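Local coordinates for resiniferatoxin-binding, phosphotriesterase-related protein (Rhodobacter sphaeroides 2.4.1, PDB 3K2G) that probably hydrolyses phosphoester substrates, as a zinc-dependent member of the phosphotriesterase family with a TIM-barrel fold and a binuclear metal site, at residues M17-G21 / L118-S122; V92-A96 / I121-V127; R70-F74 / F268-D272; C41-W45 / Y136-S140. All blocks are in the same frame, centred on the assembly; numbering follows the deposited sequence.

Contact 1 of 4, residues M17-G21 / L118-S122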
loop_
_atom_site.group_PDB
_atom_site.type_symbol
_atom_site.label_atom_id
_atom_site.label_comp_id
_atom_site.label_asym_id
_atom_site.label_seq_id
_atom_site.Cartn_x
_atom_site.Cartn_y
_atom_site.Cartn_z
HETATM N N MSE B 17 -38.556 -2.961 20.466
HETATM C CA MSE B 17 -39.830 -2.383 20.068
HETATM C C MSE B 17 -40.069 -2.342 18.564
HETATM O O MSE B 17 -39.417 -1.583 17.855
HETATM C CB MSE B 17 -39.953 -0.964 20.614
HETATM C CG MSE B 17 -41.304 -0.309 20.324
HETATM SE SE MSE B 17 -42.826 -1.164 21.203
HETATM C CE MSE B 17 -42.566 -0.368 22.978
ATOM N N THR B 18 -41.008 -3.151 18.086
ATOM C CA THR B 18 -41.350 -3.162 16.665
ATOM C C THR B 18 -42.670 -2.406 16.518
ATOM O O THR B 18 -43.318 -2.081 17.518
ATOM C CB THR B 18 -41.558 -4.588 16.122
ATOM O OG1 THR B 18 -42.777 -5.128 16.643
ATOM C CG2 THR B 18 -40.407 -5.484 16.515
ATOM N N VAL B 19 -43.070 -2.132 15.280
ATOM C CA VAL B 19 -44.314 -1.413 15.022
ATOM C C VAL B 19 -45.532 -2.172 15.536
ATOM O O VAL B 19 -46.619 -1.608 15.653
ATOM C CB VAL B 19 -44.514 -1.160 13.521
ATOM C CG1 VAL B 19 -43.423 -0.238 13.006
ATOM C CG2 VAL B 19 -44.511 -2.485 12.772
ATOM N N ASP B 20 -45.354 -3.456 15.821
ATOM C CA ASP B 20 -46.448 -4.269 16.328
ATOM C C ASP B 20 -46.251 -4.579 17.808
ATOM O O ASP B 20 -46.898 -5.470 18.351
ATOM C CB ASP B 20 -46.563 -5.574 15.541
ATOM C CG ASP B 20 -46.808 -5.341 14.061
ATOM O OD1 ASP B 20 -47.722 -4.553 13.717
ATOM O OD2 ASP B 20 -46.085 -5.950 13.246
ATOM N N GLY B 21 -45.352 -3.847 18.453
ATOM C CA GLY B 21 -45.122 -4.075 19.865
ATOM C C GLY B 21 -43.780 -4.705 20.187
ATOM O O GLY B 21 -42.969 -4.952 19.295
ATOM N N LEU B 118 -45.946 0.781 7.452
ATOM C CA LEU B 118 -45.049 -0.221 8.018
ATOM C C LEU B 118 -45.823 -1.403 8.603
ATOM O O LEU B 118 -45.447 -2.557 8.407
ATOM C CB LEU B 118 -44.159 0.402 9.106
ATOM C CG LEU B 118 -43.137 1.457 8.670
ATOM C CD1 LEU B 118 -42.205 1.774 9.830
ATOM C CD2 LEU B 118 -42.337 0.940 7.478
ATOM N N ARG B 119 -46.906 -1.114 9.319
ATOM C CA ARG B 119 -47.711 -2.173 9.915
ATOM C C ARG B 119 -48.364 -3.061 8.858
ATOM O O ARG B 119 -48.462 -4.279 9.028
ATOM C CB ARG B 119 -48.770 -1.568 10.843
ATOM C CG ARG B 119 -48.216 -1.195 12.215
ATOM C CD ARG B 119 -49.234 -0.473 13.082
ATOM N NE ARG B 119 -48.806 -0.436 14.481
ATOM C CZ ARG B 119 -49.469 0.173 15.460
ATOM N NH1 ARG B 119 -50.603 0.812 15.203
ATOM N NH2 ARG B 119 -49.004 0.131 16.703
ATOM N N ARG B 120 -48.807 -2.461 7.760
ATOM C CA ARG B 120 -49.422 -3.253 6.705
ATOM C C ARG B 120 -48.346 -4.150 6.100
ATOM O O ARG B 120 -48.593 -5.317 5.794
ATOM C CB ARG B 120 -50.025 -2.352 5.625
ATOM C CG ARG B 120 -50.576 -3.125 4.438
ATOM C CD ARG B 120 -51.111 -2.207 3.354
ATOM N NE ARG B 120 -51.246 -2.921 2.086
ATOM C CZ ARG B 120 -51.529 -2.343 0.922
ATOM N NH1 ARG B 120 -51.717 -1.031 0.852
ATOM N NH2 ARG B 120 -51.609 -3.079 -0.177
ATOM N N ILE B 121 -47.144 -3.605 5.945
ATOM C CA ILE B 121 -46.044 -4.376 5.381
ATOM C C ILE B 121 -45.672 -5.541 6.297
ATOM O O ILE B 121 -45.521 -6.674 5.841
ATOM C CB ILE B 121 -44.804 -3.487 5.147
ATOM C CG1 ILE B 121 -45.153 -2.385 4.140
ATOM C CG2 ILE B 121 -43.645 -4.331 4.648
ATOM C CD1 ILE B 121 -44.041 -1.398 3.887
ATOM N N SER B 122 -45.536 -5.264 7.590
ATOM C CA SER B 122 -45.189 -6.315 8.540
ATOM C C SER B 122 -46.311 -7.346 8.597
ATOM O O SER B 122 -46.059 -8.546 8.678
ATOM C CB SER B 122 -44.957 -5.731 9.937
ATOM O OG SER B 122 -46.157 -5.219 10.488
HETATM O O HOH W 1 -49.079 -5.118 11.513
#
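Polar bonds lead this contact. The side chain of Arg119, on helix 115-125, grips the backbone of the N-terminal hairpin: its NE donates to Val19 O at 2.7 Å, and its NH2 reaches the same Val19 O at 3.1 Å, so one carbonyl lies at the edge of the guanidinium and near its plane. NH1 of Arg119 is engaged in a salt bridge with Asp169. Next to this fork, Ser122 OG sits 2.9 Å from Asp20 OD2, and a water bridges the segments by donating to Asp20 OD1 (2.6 Å) and Arg119 O (2.7 Å). Apolar packing completes the contact: Val19 CG1 meets Leu118 CD1 at 4.0 Å, and both side chains also rest on Val129 and Met131 of strand 128-131. Within the 17-21 segment, Thr18 OG1 accepts from Asp20 N at 3.2 Å, an ST turn. Thr18 to Gly21 form a type I turn, the tip of a two-stranded β-hairpin (15-18 and 21-24) packed against a helix and strand of the TIM barrel.

Contact 2 of 4, residues V92-A96 / I121-V127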
loop_
_atom_site.group_PDB
_atom_site.type_symbol
_atom_site.label_atom_id
_atom_site.label_comp_id
_atom_site.label_asym_id
_atom_site.label_seq_id
_atom_site.Cartn_x
_atom_site.Cartn_y
_atom_site.Cartn_z
ATOM N N VAL B 92 -40.189 -7.220 -0.150
ATOM C CA VAL B 92 -39.799 -7.649 1.189
ATOM C C VAL B 92 -39.998 -9.156 1.345
ATOM O O VAL B 92 -39.238 -9.825 2.050
ATOM C CB VAL B 92 -40.604 -6.889 2.277
ATOM C CG1 VAL B 92 -40.382 -7.524 3.648
ATOM C CG2 VAL B 92 -40.169 -5.432 2.306
ATOM N N LYS B 93 -41.013 -9.701 0.685
ATOM C CA LYS B 93 -41.249 -11.132 0.774
ATOM C C LYS B 93 -40.050 -11.916 0.247
ATOM O O LYS B 93 -39.848 -13.070 0.623
ATOM C CB LYS B 93 -42.510 -11.520 0.006
ATOM C CG LYS B 93 -43.802 -11.108 0.695
ATOM C CD LYS B 93 -45.008 -11.591 -0.097
ATOM C CE LYS B 93 -46.313 -11.171 0.560
ATOM N NZ LYS B 93 -47.502 -11.629 -0.214
ATOM N N GLN B 94 -39.251 -11.296 -0.620
ATOM C CA GLN B 94 -38.067 -11.965 -1.154
ATOM C C GLN B 94 -37.046 -12.183 -0.038
ATOM O O GLN B 94 -36.369 -13.217 0.015
ATOM C CB GLN B 94 -37.427 -11.127 -2.257
ATOM C CG GLN B 94 -38.189 -11.103 -3.555
ATOM C CD GLN B 94 -37.489 -10.257 -4.594
ATOM O OE1 GLN B 94 -36.272 -10.365 -4.774
ATOM N NE2 GLN B 94 -38.247 -9.411 -5.286
ATOM N N PHE B 95 -36.933 -11.192 0.841
ATOM C CA PHE B 95 -36.011 -11.257 1.973
ATOM C C PHE B 95 -36.472 -12.369 2.904
ATOM O O PHE B 95 -35.680 -13.208 3.326
ATOM C CB PHE B 95 -36.007 -9.918 2.714
ATOM C CG PHE B 95 -35.180 -9.911 3.973
ATOM C CD1 PHE B 95 -33.848 -10.320 3.957
ATOM C CD2 PHE B 95 -35.722 -9.443 5.166
ATOM C CE1 PHE B 95 -33.068 -10.256 5.109
ATOM C CE2 PHE B 95 -34.951 -9.373 6.328
ATOM C CZ PHE B 95 -33.620 -9.780 6.300
ATOM N N ALA B 96 -37.764 -12.369 3.214
ATOM C CA ALA B 96 -38.329 -13.392 4.085
ATOM C C ALA B 96 -38.139 -14.756 3.423
ATOM O O ALA B 96 -37.886 -15.757 4.094
ATOM C CB ALA B 96 -39.811 -13.121 4.314
ATOM N N ILE B 121 -47.144 -3.605 5.945
ATOM C CA ILE B 121 -46.044 -4.376 5.381
ATOM C C ILE B 121 -45.672 -5.541 6.297
ATOM O O ILE B 121 -45.521 -6.674 5.841
ATOM C CB ILE B 121 -44.804 -3.487 5.147
ATOM C CG1 ILE B 121 -45.153 -2.385 4.140
ATOM C CG2 ILE B 121 -43.645 -4.331 4.648
ATOM C CD1 ILE B 121 -44.041 -1.398 3.887
ATOM N N SER B 122 -45.536 -5.264 7.590
ATOM C CA SER B 122 -45.189 -6.315 8.540
ATOM C C SER B 122 -46.311 -7.346 8.597
ATOM O O SER B 122 -46.059 -8.546 8.678
ATOM C CB SER B 122 -44.957 -5.731 9.937
ATOM O OG SER B 122 -46.157 -5.219 10.488
ATOM N N ALA B 123 -47.551 -6.873 8.543
ATOM C CA ALA B 123 -48.697 -7.773 8.595
ATOM C C ALA B 123 -48.756 -8.719 7.395
ATOM O O ALA B 123 -48.938 -9.923 7.560
ATOM C CB ALA B 123 -49.991 -6.971 8.692
ATOM N N GLU B 124 -48.584 -8.180 6.192
ATOM C CA GLU B 124 -48.651 -9.000 4.984
ATOM C C GLU B 124 -47.403 -9.807 4.636
ATOM O O GLU B 124 -47.491 -10.784 3.895
ATOM C CB GLU B 124 -49.034 -8.133 3.783
ATOM C CG GLU B 124 -50.435 -7.557 3.863
ATOM C CD GLU B 124 -50.798 -6.755 2.633
ATOM O OE1 GLU B 124 -50.539 -7.246 1.516
ATOM O OE2 GLU B 124 -51.348 -5.642 2.779
ATOM N N THR B 125 -46.247 -9.417 5.166
ATOM C CA THR B 125 -45.013 -10.137 4.859
ATOM C C THR B 125 -44.588 -11.083 5.972
ATOM O O THR B 125 -43.878 -12.056 5.725
ATOM C CB THR B 125 -43.849 -9.173 4.609
ATOM O OG1 THR B 125 -43.553 -8.469 5.820
ATOM C CG2 THR B 125 -44.208 -8.179 3.518
ATOM N N GLY B 126 -45.022 -10.796 7.196
ATOM C CA GLY B 126 -44.653 -11.634 8.319
ATOM C C GLY B 126 -43.281 -11.254 8.836
ATOM O O GLY B 126 -42.745 -11.890 9.738
ATOM N N VAL B 127 -42.710 -10.207 8.250
ATOM C CA VAL B 127 -41.397 -9.720 8.644
ATOM C C VAL B 127 -41.563 -8.628 9.698
ATOM O O VAL B 127 -42.367 -7.715 9.534
ATOM C CB VAL B 127 -40.633 -9.154 7.416
ATOM C CG1 VAL B 127 -39.357 -8.448 7.868
ATOM C CG2 VAL B 127 -40.301 -10.287 6.448
#
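Val92 opens the contact and meets three residues: CG2 touches Ile121 CG2 at 4.3 Å, while CG1 lies 3.9 Å from both Thr125 CG2 and Val127 CG2. Ile103 of strand 102-105 packs on both Val92 and Val127, so the barrel wall closes this apolar cluster. Lys93 lays its extended aliphatic chain across the end of helix 115-125, with CG 4.1 Å from Thr125 CG2 and CE 3.6 Å from Glu124 O; the Glu124 carboxylate is paired with Arg120. A turn later, Ala96 puts CB 3.6 Å from Val127 CG2. The axes of the short segments 92-96 and 121-125 approach to 10.6 Å and cross at -51°. After Thr125 the chain leaves helix 115-125 at Gly126, with positive phi, and Thr125 OG1 accepts from Val127 N (3.1 Å) in an ST turn while donating to Ile121 O (2.7 Å). Thr125 thus spends its hydroxyl on its own helix end and offers its methyl across, leaving two neighbouring barrel helices joined by apolar and aliphatic packing.

Contact 3 of 4, residues R70-F74 / F268-D272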
loop_
_atom_site.group_PDB
_atom_site.type_symbol
_atom_site.label_atom_id
_atom_site.label_comp_id
_atom_site.label_asym_id
_atom_site.label_seq_id
_atom_site.Cartn_x
_atom_site.Cartn_y
_atom_site.Cartn_z
ATOM N N ARG B 70 -27.970 4.904 -13.603
ATOM C CA ARG B 70 -26.903 4.490 -12.697
ATOM C C ARG B 70 -25.780 5.535 -12.588
ATOM O O ARG B 70 -25.026 5.541 -11.612
ATOM C CB ARG B 70 -26.314 3.137 -13.136
ATOM C CG ARG B 70 -27.269 1.946 -12.972
ATOM C CD ARG B 70 -26.543 0.615 -13.164
ATOM N NE ARG B 70 -26.099 0.379 -14.539
ATOM C CZ ARG B 70 -26.832 -0.214 -15.480
ATOM N NH1 ARG B 70 -28.058 -0.643 -15.206
ATOM N NH2 ARG B 70 -26.335 -0.388 -16.699
ATOM N N GLN B 71 -25.663 6.418 -13.577
ATOM C CA GLN B 71 -24.613 7.440 -13.541
ATOM C C GLN B 71 -25.092 8.736 -12.877
ATOM O O GLN B 71 -24.305 9.657 -12.668
ATOM C CB GLN B 71 -24.118 7.774 -14.957
ATOM C CG GLN B 71 -23.873 6.579 -15.866
ATOM C CD GLN B 71 -23.052 5.491 -15.210
ATOM O OE1 GLN B 71 -22.002 5.753 -14.633
ATOM N NE2 GLN B 71 -23.527 4.257 -15.308
ATOM N N ASP B 72 -26.380 8.797 -12.557
ATOM C CA ASP B 72 -26.981 9.978 -11.931
ATOM C C ASP B 72 -28.418 9.632 -11.501
ATOM O O ASP B 72 -29.395 10.085 -12.104
ATOM C CB ASP B 72 -26.955 11.145 -12.938
ATOM C CG ASP B 72 -27.523 12.440 -12.369
ATOM O OD1 ASP B 72 -27.498 12.625 -11.135
ATOM O OD2 ASP B 72 -27.980 13.283 -13.168
ATOM N N PRO B 73 -28.554 8.812 -10.440
ATOM C CA PRO B 73 -29.837 8.358 -9.882
ATOM C C PRO B 73 -30.839 9.468 -9.585
ATOM O O PRO B 73 -32.035 9.309 -9.815
ATOM C CB PRO B 73 -29.421 7.628 -8.604
ATOM C CG PRO B 73 -28.081 7.087 -8.946
ATOM C CD PRO B 73 -27.433 8.259 -9.660
ATOM N N PHE B 74 -30.346 10.587 -9.077
ATOM C CA PHE B 74 -31.219 11.699 -8.721
ATOM C C PHE B 74 -31.722 12.552 -9.870
ATOM O O PHE B 74 -32.366 13.575 -9.644
ATOM C CB PHE B 74 -30.528 12.593 -7.694
ATOM C CG PHE B 74 -30.288 11.920 -6.376
ATOM C CD1 PHE B 74 -31.301 11.194 -5.757
ATOM C CD2 PHE B 74 -29.066 12.048 -5.733
ATOM C CE1 PHE B 74 -31.095 10.601 -4.514
ATOM C CE2 PHE B 74 -28.850 11.460 -4.491
ATOM C CZ PHE B 74 -29.868 10.738 -3.879
ATOM N N PHE B 268 -23.807 3.042 -7.710
ATOM C CA PHE B 268 -24.098 4.230 -8.505
ATOM C C PHE B 268 -23.024 5.304 -8.392
ATOM O O PHE B 268 -22.201 5.292 -7.473
ATOM C CB PHE B 268 -25.422 4.872 -8.074
ATOM C CG PHE B 268 -26.543 3.898 -7.859
ATOM C CD1 PHE B 268 -26.752 2.840 -8.740
ATOM C CD2 PHE B 268 -27.423 4.068 -6.794
ATOM C CE1 PHE B 268 -27.826 1.961 -8.560
ATOM C CE2 PHE B 268 -28.500 3.197 -6.606
ATOM C CZ PHE B 268 -28.701 2.145 -7.490
ATOM N N PHE B 269 -23.048 6.228 -9.348
ATOM C CA PHE B 269 -22.158 7.380 -9.343
ATOM C C PHE B 269 -23.111 8.549 -9.119
ATOM O O PHE B 269 -24.034 8.758 -9.904
ATOM C CB PHE B 269 -21.451 7.571 -10.683
ATOM C CG PHE B 269 -20.614 8.823 -10.740
ATOM C CD1 PHE B 269 -19.472 8.943 -9.954
ATOM C CD2 PHE B 269 -20.999 9.902 -11.533
ATOM C CE1 PHE B 269 -18.721 10.123 -9.950
ATOM C CE2 PHE B 269 -20.259 11.087 -11.540
ATOM C CZ PHE B 269 -19.117 11.198 -10.745
ATOM N N TYR B 270 -22.908 9.299 -8.046
ATOM C CA TYR B 270 -23.780 10.427 -7.756
ATOM C C TYR B 270 -23.268 11.710 -8.401
ATOM O O TYR B 270 -22.455 12.434 -7.820
ATOM C CB TYR B 270 -23.925 10.591 -6.241
ATOM C CG TYR B 270 -24.763 9.497 -5.628
ATOM C CD1 TYR B 270 -26.134 9.430 -5.873
ATOM C CD2 TYR B 270 -24.186 8.500 -4.846
ATOM C CE1 TYR B 270 -26.912 8.398 -5.362
ATOM C CE2 TYR B 270 -24.957 7.461 -4.330
ATOM C CZ TYR B 270 -26.321 7.417 -4.594
ATOM O OH TYR B 270 -27.104 6.393 -4.110
ATOM N N ALA B 271 -23.758 11.975 -9.611
ATOM C CA ALA B 271 -23.358 13.144 -10.390
ATOM C C ALA B 271 -23.343 14.434 -9.583
ATOM O O ALA B 271 -22.422 15.242 -9.707
ATOM C CB ALA B 271 -24.277 13.298 -11.597
ATOM N N ASP B 272 -24.374 14.619 -8.765
ATOM C CA ASP B 272 -24.509 15.804 -7.922
ATOM C C ASP B 272 -23.295 16.040 -7.031
ATOM O O ASP B 272 -22.697 17.118 -7.043
ATOM C CB ASP B 272 -25.758 15.676 -7.040
ATOM C CG ASP B 272 -25.811 14.348 -6.282
ATOM O OD1 ASP B 272 -26.000 13.295 -6.933
ATOM O OD2 ASP B 272 -25.660 14.357 -5.037
HETATM O O HOH W 2 -27.576 11.383 -8.914
#
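Phe74, whose ring lines the dithiol pocket, lies beside Tyr270 with planes at 29° and centroids 5.4 Å apart, so slid apart that the rings barely overlap; the closest atoms are Phe74 CE2 and Tyr270 CD1, at 3.7 Å. Pro73 wedges in next to them, its CG 3.6 Å from Phe268 CB and 4.0 Å from Tyr270 CE1. Here the loop after helix 66-70 meets the short strand 269-270, which pairs antiparallel with 275-276. Phe269 N donates to Arg70 O at 3.1 Å, the one direct hydrogen bond between the segments. Asp72 OD1 and Asp272 OD1, two like charges 4.5 Å apart, are bridged by a water that donates to both, at 2.5 and 3.2 Å, and accepts from Phe74 N at 2.9 Å; Asp72 also pairs with Arg53. The guanidinium of Arg70 bonds to Gly315 O of the second subunit, and Phe269 packs on Arg332 there. Packing is thus largely aromatic and apolar, while the water's two donated bonds offset the closeness of the acids.

Contact 4 of 4, residues C41-W45 / Y136-S140. With DTV ((2S,3S)-1,4-dimercaptobutane-2,3-diol), chain K.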
loop_
_atom_site.group_PDB
_atom_site.type_symbol
_atom_site.label_atom_id
_atom_site.label_comp_id
_atom_site.label_asym_id
_atom_site.label_seq_id
_atom_site.Cartn_x
_atom_site.Cartn_y
_atom_site.Cartn_z
ATOM N N CYS B 41 -37.844 11.224 -1.437
ATOM C CA CYS B 41 -36.568 11.908 -1.648
ATOM C C CYS B 41 -36.640 12.954 -2.760
ATOM O O CYS B 41 -35.619 13.313 -3.346
ATOM C CB CYS B 41 -35.488 10.884 -2.003
ATOM S SG CYS B 41 -35.119 9.705 -0.687
ATOM N N ARG B 42 -37.840 13.445 -3.045
ATOM C CA ARG B 42 -38.030 14.441 -4.097
ATOM C C ARG B 42 -37.219 15.725 -3.896
ATOM O O ARG B 42 -36.887 16.410 -4.862
ATOM C CB ARG B 42 -39.517 14.788 -4.222
ATOM C CG ARG B 42 -40.393 13.608 -4.615
ATOM C CD ARG B 42 -41.831 14.041 -4.863
ATOM N NE ARG B 42 -41.931 15.054 -5.915
ATOM C CZ ARG B 42 -41.549 14.872 -7.179
ATOM N NH1 ARG B 42 -41.038 13.708 -7.565
ATOM N NH2 ARG B 42 -41.680 15.856 -8.060
ATOM N N CYS B 43 -36.898 16.050 -2.649
ATOM C CA CYS B 43 -36.130 17.257 -2.361
ATOM C C CYS B 43 -34.650 17.093 -2.706
ATOM O O CYS B 43 -33.835 17.967 -2.415
ATOM C CB CYS B 43 -36.291 17.641 -0.888
ATOM S SG CYS B 43 -36.182 16.244 0.249
ATOM N N TRP B 44 -34.310 15.968 -3.330
ATOM C CA TRP B 44 -32.931 15.693 -3.723
ATOM C C TRP B 44 -32.792 15.506 -5.231
ATOM O O TRP B 44 -31.764 15.031 -5.723
ATOM C CB TRP B 44 -32.405 14.458 -2.982
ATOM C CG TRP B 44 -31.676 14.812 -1.719
ATOM C CD1 TRP B 44 -30.411 15.321 -1.621
ATOM C CD2 TRP B 44 -32.190 14.758 -0.382
ATOM N NE1 TRP B 44 -30.108 15.592 -0.309
ATOM C CE2 TRP B 44 -31.182 15.257 0.474
ATOM C CE3 TRP B 44 -33.407 14.342 0.175
ATOM C CZ2 TRP B 44 -31.352 15.348 1.860
ATOM C CZ3 TRP B 44 -33.577 14.435 1.559
ATOM C CH2 TRP B 44 -32.553 14.936 2.383
ATOM N N TRP B 45 -33.835 15.887 -5.960
ATOM C CA TRP B 45 -33.828 15.788 -7.410
ATOM C C TRP B 45 -32.655 16.601 -7.952
ATOM O O TRP B 45 -32.399 17.717 -7.499
ATOM C CB TRP B 45 -35.151 16.312 -7.978
ATOM C CG TRP B 45 -35.210 16.322 -9.473
ATOM C CD1 TRP B 45 -34.910 15.288 -10.314
ATOM C CD2 TRP B 45 -35.599 17.420 -10.308
ATOM N NE1 TRP B 45 -35.085 15.676 -11.622
ATOM C CE2 TRP B 45 -35.506 16.977 -11.647
ATOM C CE3 TRP B 45 -36.015 18.733 -10.054
ATOM C CZ2 TRP B 45 -35.818 17.805 -12.731
ATOM C CZ3 TRP B 45 -36.325 19.557 -11.133
ATOM C CH2 TRP B 45 -36.222 19.088 -12.457
ATOM N N TYR B 136 -33.745 14.418 9.766
ATOM C CA TYR B 136 -32.727 14.082 8.785
ATOM C C TYR B 136 -31.896 15.307 8.408
ATOM O O TYR B 136 -31.781 16.253 9.189
ATOM C CB TYR B 136 -33.417 13.490 7.555
ATOM C CG TYR B 136 -32.527 12.653 6.676
ATOM C CD1 TYR B 136 -31.626 11.743 7.231
ATOM C CD2 TYR B 136 -32.621 12.730 5.287
ATOM C CE1 TYR B 136 -30.843 10.928 6.424
ATOM C CE2 TYR B 136 -31.845 11.916 4.473
ATOM C CZ TYR B 136 -30.960 11.015 5.047
ATOM O OH TYR B 136 -30.210 10.177 4.255
ATOM N N LEU B 137 -31.314 15.290 7.213
ATOM C CA LEU B 137 -30.489 16.400 6.759
ATOM C C LEU B 137 -31.263 17.716 6.714
ATOM O O LEU B 137 -32.481 17.735 6.528
ATOM C CB LEU B 137 -29.892 16.081 5.382
ATOM C CG LEU B 137 -28.954 14.867 5.344
ATOM C CD1 LEU B 137 -28.561 14.559 3.906
ATOM C CD2 LEU B 137 -27.721 15.139 6.192
ATOM N N ALA B 138 -30.535 18.814 6.891
ATOM C CA ALA B 138 -31.103 20.159 6.892
ATOM C C ALA B 138 -32.167 20.419 5.816
ATOM O O ALA B 138 -33.325 20.704 6.132
ATOM C CB ALA B 138 -29.979 21.185 6.770
ATOM N N SER B 139 -31.772 20.318 4.551
ATOM C CA SER B 139 -32.685 20.570 3.435
ATOM C C SER B 139 -34.004 19.798 3.472
ATOM O O SER B 139 -34.941 20.138 2.747
ATOM C CB SER B 139 -31.971 20.300 2.105
ATOM O OG SER B 139 -31.351 19.025 2.102
ATOM N N SER B 140 -34.092 18.771 4.308
ATOM C CA SER B 140 -35.320 17.984 4.392
ATOM C C SER B 140 -36.122 18.326 5.644
ATOM O O SER B 140 -37.277 17.913 5.779
ATOM C CB SER B 140 -34.998 16.491 4.418
ATOM O OG SER B 140 -34.516 16.108 5.699
HETATM S S1 DTV K . -27.723 12.254 0.848
HETATM C C1 DTV K . -29.299 11.593 1.582
HETATM C C2 DTV K . -30.364 11.255 0.538
HETATM O O2 DTV K . -29.838 10.254 -0.319
HETATM C C3 DTV K . -31.641 10.729 1.218
HETATM O O3 DTV K . -31.345 9.545 1.919
HETATM C C4 DTV K . -32.750 10.416 0.213
HETATM S S4 DTV K . -34.397 10.800 0.865
#
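A bound dithiol is disulphide-linked to one segment and hydrogen-bonded to the other: Cys41 SG lies 2.0 Å from DTV S4, and Tyr136 OH is 2.7 Å from DTV O3, where either hydroxyl could be the donor. Alongside the ligand, the indole of Trp44 has DTV C2 over one face, while its six-membered ring meets the 136-140 loop, with CH2 3.6 Å from Tyr136 CD2 and 3.5 Å from Ser140 CB, and CZ2 3.5 Å from Leu137 CD1 and 3.7 Å from Ser139 OG. The two loops, following strands 39-40 and 128-131, form part of the active-site mouth of the TIM barrel, where Tyr136 also binds zinc together with Glu177, His209 and His238. The Trp44 and Tyr136 rings meet obliquely, planes at 67° and centroids 5.7 Å apart. Leu137 CD1 extends the apolar wall to DTV C1, 3.8 Å away. Ser140 OG donates to Leu137 O (2.7 Å) within the short 3-10 turn from which Ser140 CB approaches Trp44 and, at 4.3 Å, Cys43 SG.

How the contacts relate
Contacts 1 and 2 share Ile121 and Ser122 of helix 115-125, with centres 10 Å apart: the helix meets the N-terminal hairpin through 118-122 and helix 85-97 through 121-127. Contacts 3 and 4 belong to the pocket region, centres 16 Å apart, and touch directly: Phe74 O lies 3.1 Å from Trp45 CD1, and Phe74 CB lies 3.4 Å from Trp44 O. Through the Phe74 side chain, contact 3 comes within about 4 Å of the dithiol held by contact 4, whose Tyr136 side chain lies about 3 Å from zinc. Contacts 1 and 2 touch neither: the side chain of Leu118 is about 8 Å from that of His36 and about 13 Å from zinc.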